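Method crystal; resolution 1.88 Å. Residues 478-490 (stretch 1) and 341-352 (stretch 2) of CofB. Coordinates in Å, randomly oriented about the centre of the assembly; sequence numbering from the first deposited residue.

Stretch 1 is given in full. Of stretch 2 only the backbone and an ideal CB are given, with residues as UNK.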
# COMPACT_ATOMS: atom_id res chain seq x y z
N LEU A 478 -4.55 -45.96 24.29
CA LEU A 478 -3.66 -44.83 24.55
C LEU A 478 -3.87 -43.87 23.40
O LEU A 478 -3.74 -44.25 22.24
CB LEU A 478 -2.19 -45.26 24.64
CG LEU A 478 -1.17 -44.12 24.73
CD1 LEU A 478 -1.39 -43.32 26.01
CD2 LEU A 478 0.29 -44.62 24.66
N SER A 479 -4.22 -42.62 23.71
CA SER A 479 -4.38 -41.64 22.64
C SER A 479 -3.58 -40.40 22.96
O SER A 479 -3.27 -40.14 24.12
CB SER A 479 -5.85 -41.29 22.43
OG SER A 479 -6.40 -40.65 23.56
N VAL A 480 -3.25 -39.63 21.93
CA VAL A 480 -2.40 -38.47 22.10
C VAL A 480 -2.93 -37.30 21.31
O VAL A 480 -3.58 -37.48 20.28
CB VAL A 480 -0.95 -38.76 21.65
CG1 VAL A 480 -0.25 -39.69 22.63
CG2 VAL A 480 -0.93 -39.29 20.20
N ASN A 481 -2.62 -36.09 21.79
CA ASN A 481 -2.71 -34.89 20.97
C ASN A 481 -1.34 -34.60 20.40
O ASN A 481 -0.38 -34.40 21.16
CB ASN A 481 -3.23 -33.71 21.80
CG ASN A 481 -4.66 -33.93 22.26
OD1 ASN A 481 -4.96 -33.92 23.46
ND2 ASN A 481 -5.54 -34.15 21.31
N ILE A 482 -1.26 -34.58 19.07
CA ILE A 482 -0.01 -34.41 18.34
C ILE A 482 0.05 -32.97 17.89
O ILE A 482 -0.90 -32.47 17.31
CB ILE A 482 0.04 -35.35 17.11
CG1 ILE A 482 0.14 -36.80 17.59
CG2 ILE A 482 1.20 -34.99 16.17
CD1 ILE A 482 -0.25 -37.81 16.53
N THR A 483 1.16 -32.30 18.22
CA THR A 483 1.40 -30.93 17.80
C THR A 483 2.50 -30.93 16.75
O THR A 483 3.54 -31.54 16.95
CB THR A 483 1.86 -30.03 18.98
OG1 THR A 483 0.94 -30.16 20.07
CG2 THR A 483 1.92 -28.56 18.54
N THR A 484 2.26 -30.25 15.63
CA THR A 484 3.25 -30.16 14.57
C THR A 484 3.51 -28.70 14.24
O THR A 484 2.57 -27.89 14.21
CB THR A 484 2.78 -30.91 13.30
OG1 THR A 484 1.59 -30.29 12.78
CG2 THR A 484 2.50 -32.37 13.62
N TRP A 485 4.77 -28.35 13.98
CA TRP A 485 5.12 -26.97 13.66
C TRP A 485 6.52 -26.97 13.06
O TRP A 485 7.13 -28.02 12.93
CB TRP A 485 5.02 -26.06 14.91
CG TRP A 485 6.11 -26.23 15.96
CD1 TRP A 485 7.13 -25.36 16.22
CD2 TRP A 485 6.25 -27.31 16.91
NE1 TRP A 485 7.90 -25.84 17.25
CE2 TRP A 485 7.39 -27.03 17.69
CE3 TRP A 485 5.53 -28.48 17.17
CZ2 TRP A 485 7.83 -27.87 18.72
CZ3 TRP A 485 5.98 -29.33 18.19
CH2 TRP A 485 7.12 -29.01 18.95
N CYS A 486 7.01 -25.80 12.65
CA CYS A 486 8.40 -25.72 12.19
C CYS A 486 9.13 -24.72 13.07
O CYS A 486 8.53 -23.76 13.55
CB CYS A 486 8.48 -25.29 10.71
SG CYS A 486 7.81 -26.48 9.55
N SER A 487 10.43 -24.93 13.26
CA SER A 487 11.19 -24.11 14.19
C SER A 487 12.69 -24.13 13.89
O SER A 487 13.19 -25.10 13.33
CB SER A 487 10.96 -24.60 15.63
OG SER A 487 11.61 -23.78 16.58
N THR A 488 13.38 -23.07 14.28
CA THR A 488 14.84 -23.08 14.25
C THR A 488 15.38 -23.95 15.39
O THR A 488 16.54 -24.36 15.36
CB THR A 488 15.41 -21.68 14.37
OG1 THR A 488 14.79 -21.01 15.48
CG2 THR A 488 15.15 -20.90 13.10
N GLU A 489 14.54 -24.21 16.39
CA GLU A 489 14.89 -25.15 17.46
C GLU A 489 14.76 -26.56 16.92
O GLU A 489 13.70 -26.95 16.44
CB GLU A 489 13.99 -24.94 18.69
CG GLU A 489 14.02 -23.51 19.25
CD GLU A 489 12.98 -23.27 20.34
OE1 GLU A 489 12.99 -24.02 21.35
OE2 GLU A 489 12.15 -22.34 20.20
N PRO A 490 15.84 -27.34 16.97
CA PRO A 490 15.76 -28.67 16.34
C PRO A 490 14.94 -29.69 17.15
O PRO A 490 14.70 -29.54 18.35
CB PRO A 490 17.23 -29.11 16.26
CG PRO A 490 17.90 -28.37 17.38
CD PRO A 490 17.18 -27.04 17.50
N UNK A 341 18.13 -15.63 18.91
CA UNK A 341 16.74 -15.51 18.52
C UNK A 341 16.32 -16.80 17.83
O UNK A 341 17.15 -17.48 17.23
CB UNK A 341 16.52 -14.30 17.61
N UNK A 342 15.04 -17.15 17.95
CA UNK A 342 14.53 -18.36 17.34
C UNK A 342 13.28 -18.04 16.55
O UNK A 342 12.56 -17.11 16.89
CB UNK A 342 14.25 -19.43 18.40
N UNK A 343 13.00 -18.83 15.51
CA UNK A 343 11.78 -18.66 14.73
C UNK A 343 10.86 -19.86 14.87
O UNK A 343 11.31 -20.99 14.99
CB UNK A 343 12.12 -18.43 13.26
N UNK A 344 9.55 -19.61 14.88
CA UNK A 344 8.58 -20.71 14.89
C UNK A 344 7.38 -20.38 14.03
O UNK A 344 7.11 -19.20 13.75
CB UNK A 344 8.13 -21.02 16.32
N UNK A 345 6.64 -21.41 13.63
CA UNK A 345 5.41 -21.23 12.86
C UNK A 345 4.21 -21.56 13.73
O UNK A 345 4.34 -22.02 14.85
CB UNK A 345 5.42 -22.10 11.60
N UNK A 346 3.02 -21.34 13.18
CA UNK A 346 1.78 -21.67 13.86
C UNK A 346 1.57 -23.19 13.85
O UNK A 346 1.62 -23.82 12.78
CB UNK A 346 0.60 -20.95 13.20
N UNK A 347 1.33 -23.78 15.02
CA UNK A 347 1.21 -25.24 15.06
C UNK A 347 -0.12 -25.76 14.53
O UNK A 347 -1.08 -24.99 14.39
CB UNK A 347 1.40 -25.73 16.50
N UNK A 348 -0.15 -27.06 14.22
CA UNK A 348 -1.40 -27.78 14.01
C UNK A 348 -1.54 -28.80 15.13
O UNK A 348 -0.55 -29.18 15.75
CB UNK A 348 -1.44 -28.45 12.64
N UNK A 349 -2.77 -29.21 15.41
CA UNK A 349 -3.03 -30.20 16.45
C UNK A 349 -3.85 -31.31 15.82
O UNK A 349 -4.78 -31.04 15.06
CB UNK A 349 -3.75 -29.59 17.65
N UNK A 350 -3.48 -32.54 16.14
CA UNK A 350 -4.16 -33.72 15.63
C UNK A 350 -4.44 -34.67 16.78
O UNK A 350 -3.55 -34.94 17.58
CB UNK A 350 -3.33 -34.41 14.55
N UNK A 351 -5.68 -35.15 16.90
CA UNK A 351 -5.99 -36.18 17.89
C UNK A 351 -5.86 -37.56 17.25
O UNK A 351 -6.40 -37.80 16.16
CB UNK A 351 -7.39 -35.98 18.46
N UNK A 352 -5.15 -38.48 17.90
CA UNK A 352 -5.04 -39.83 17.35
C UNK A 352 -4.77 -40.84 18.44
O UNK A 352 -4.08 -40.54 19.42
CB UNK A 352 -3.94 -39.89 16.29

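Stretch 2 runs antiparallel to the strand of stretch 1 in two ladders, with a one-residue shift of register between them.

Position 341 lies where stretch 1 has turned away; its CB points away and meets nothing of stretch 1, so almost any residue would suit. It is Lys-341, an exposed side chain that makes no contact with stretch 1.

At position 342 the CB points toward stretch 1 and lies 3.4 Å from Thr-488 OG1. A polar side chain able to accept a hydrogen bond would suit, although the carboxylate of Glu-489 nearby makes an acid less obvious than an amide or a hydroxyl. The residue is Glu-342. Its chi1 and chi2, both m, fold the chain back so that OE1 accepts a short hydrogen bond from Thr-488 OG1 (2.6 Å).

The backbone of position 343 brackets Thr-488: its N donates to Thr-488 OG1 (2.8 Å), and its O accepts from Thr-488 N (3.0 Å). The CB points sideways, 3.9 Å from Thr-488 CG2, which favours an aliphatic group but does not specify one. Leu-343 sets its CB 3.9 Å from Thr-488 CG2, a loose apolar contact.

Position 344 pairs with Ser-487 at a CA-CA distance of 4.3 Å. Its CB is sideways and stretch 1 sets little requirement, so long or short chains are possible. Arg-344 touches Trp-485 CD1 with its CB (4.5 Å), while its end leads away to partners elsewhere in the structure.

At position 345 the backbone N donates to Cys-486 O (3.0 Å), but the register is about to slip and Cys-486 N needs an acceptor. A short side chain with an oxygen, such as Ser, Thr, Asp or Asn, could supply one. Thr-345 does so in the p rotamer: Cys-486 N donates to its OG1 at 2.8 Å, so a side chain takes the role of a backbone carbonyl.

Position 346 points away and leaves the choice open; it is Ile-346.

At position 347 phi is -76°, no backbone N-H is used toward stretch 1, and the CB lies near Thr-483 CG2 and Trp-485 CB. Proline or a small aliphatic residue would fit. Pro-347 packs its CB 4.1 Å from Trp-485 CB.

Position 348 forms a hydrogen-bonded pair with Thr-484, its CB 3.5 Å from Thr-484 OG1; a polar residue is plausible. Asn-348 ND2 donates to a water (2.9 Å from ND2) that also bonds Thr-484 OG1 (3.0 Å).

Position 349 shares its face with Thr-483, where a small polar or beta-branched residue suits. A water bridges Thr-349 OG1 (2.6 Å) and Thr-483 OG1 (2.9 Å).

Position 350 pairs with Ile-482 on the same face, so an aliphatic side chain such as Val, Ile or Leu would suit, beta-branched ones being common in strands. Ile-350 places its CB 4.3 Å from Ile-482 CB.

Position 351 lies on the face of Asn-481, with Ser-479 further along offering a hydroxyl; a long polar or aromatic residue could reach it. Tyr-351, chi1 t, does: Ser-479 OG donates to its OH at 2.9 Å.

Position 352 pairs with Val-480 and lies beside Ile-482, so a small apolar residue suffices. Ala-352 sets its CB 4.2 Å from Ile-482 CD1.

Stretch 2 341-352: KELRTIPNTIYA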
# COMPACT_ATOMS: atom_id res chain seq x y z
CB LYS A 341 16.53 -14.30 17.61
CG LYS A 341 16.82 -12.97 18.31
CD LYS A 341 16.51 -11.76 17.44
CE LYS A 341 17.65 -11.43 16.49
NZ LYS A 341 17.73 -9.95 16.24
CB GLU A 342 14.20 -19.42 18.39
CG GLU A 342 15.35 -19.75 19.34
CD GLU A 342 16.31 -20.79 18.80
OE1 GLU A 342 16.31 -21.05 17.57
OE2 GLU A 342 17.08 -21.36 19.61
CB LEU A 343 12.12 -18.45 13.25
CG LEU A 343 13.08 -17.30 12.94
CD1 LEU A 343 13.32 -17.24 11.44
CD2 LEU A 343 12.54 -15.98 13.45
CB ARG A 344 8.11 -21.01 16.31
CG ARG A 344 7.22 -19.93 16.89
CD ARG A 344 7.13 -20.08 18.40
NE ARG A 344 6.22 -19.12 19.01
CZ ARG A 344 6.58 -17.92 19.45
NH1 ARG A 344 7.84 -17.51 19.31
NH2 ARG A 344 5.67 -17.13 20.00
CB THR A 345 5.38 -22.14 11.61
OG1 THR A 345 5.44 -23.51 12.03
CG2 THR A 345 6.55 -21.86 10.69
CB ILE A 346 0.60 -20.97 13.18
CG1 ILE A 346 0.77 -19.44 13.31
CG2 ILE A 346 -0.75 -21.46 13.75
CD1 ILE A 346 -0.10 -18.63 12.33
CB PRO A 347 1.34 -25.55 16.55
CG PRO A 347 0.74 -24.34 17.21
CD PRO A 347 1.20 -23.18 16.35
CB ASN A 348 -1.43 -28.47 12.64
CG ASN A 348 -2.83 -28.94 12.25
OD1 ASN A 348 -3.83 -28.45 12.77
ND2 ASN A 348 -2.89 -29.90 11.34
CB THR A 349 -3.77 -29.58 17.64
OG1 THR A 349 -3.01 -28.47 18.13
CG2 THR A 349 -3.98 -30.60 18.77
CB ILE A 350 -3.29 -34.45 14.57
CG1 ILE A 350 -3.07 -33.56 13.35
CG2 ILE A 350 -3.93 -35.76 14.17
CD1 ILE A 350 -1.86 -33.98 12.48
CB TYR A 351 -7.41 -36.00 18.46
CG TYR A 351 -7.81 -37.12 19.42
CD1 TYR A 351 -7.58 -37.01 20.78
CD2 TYR A 351 -8.39 -38.29 18.95
CE1 TYR A 351 -7.92 -38.03 21.66
CE2 TYR A 351 -8.73 -39.32 19.82
CZ TYR A 351 -8.50 -39.18 21.16
OH TYR A 351 -8.83 -40.18 22.04
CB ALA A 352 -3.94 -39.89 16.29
O HOH W 1 -0.38 -31.29 10.69
O HOH W 2 -1.40 -28.53 20.17
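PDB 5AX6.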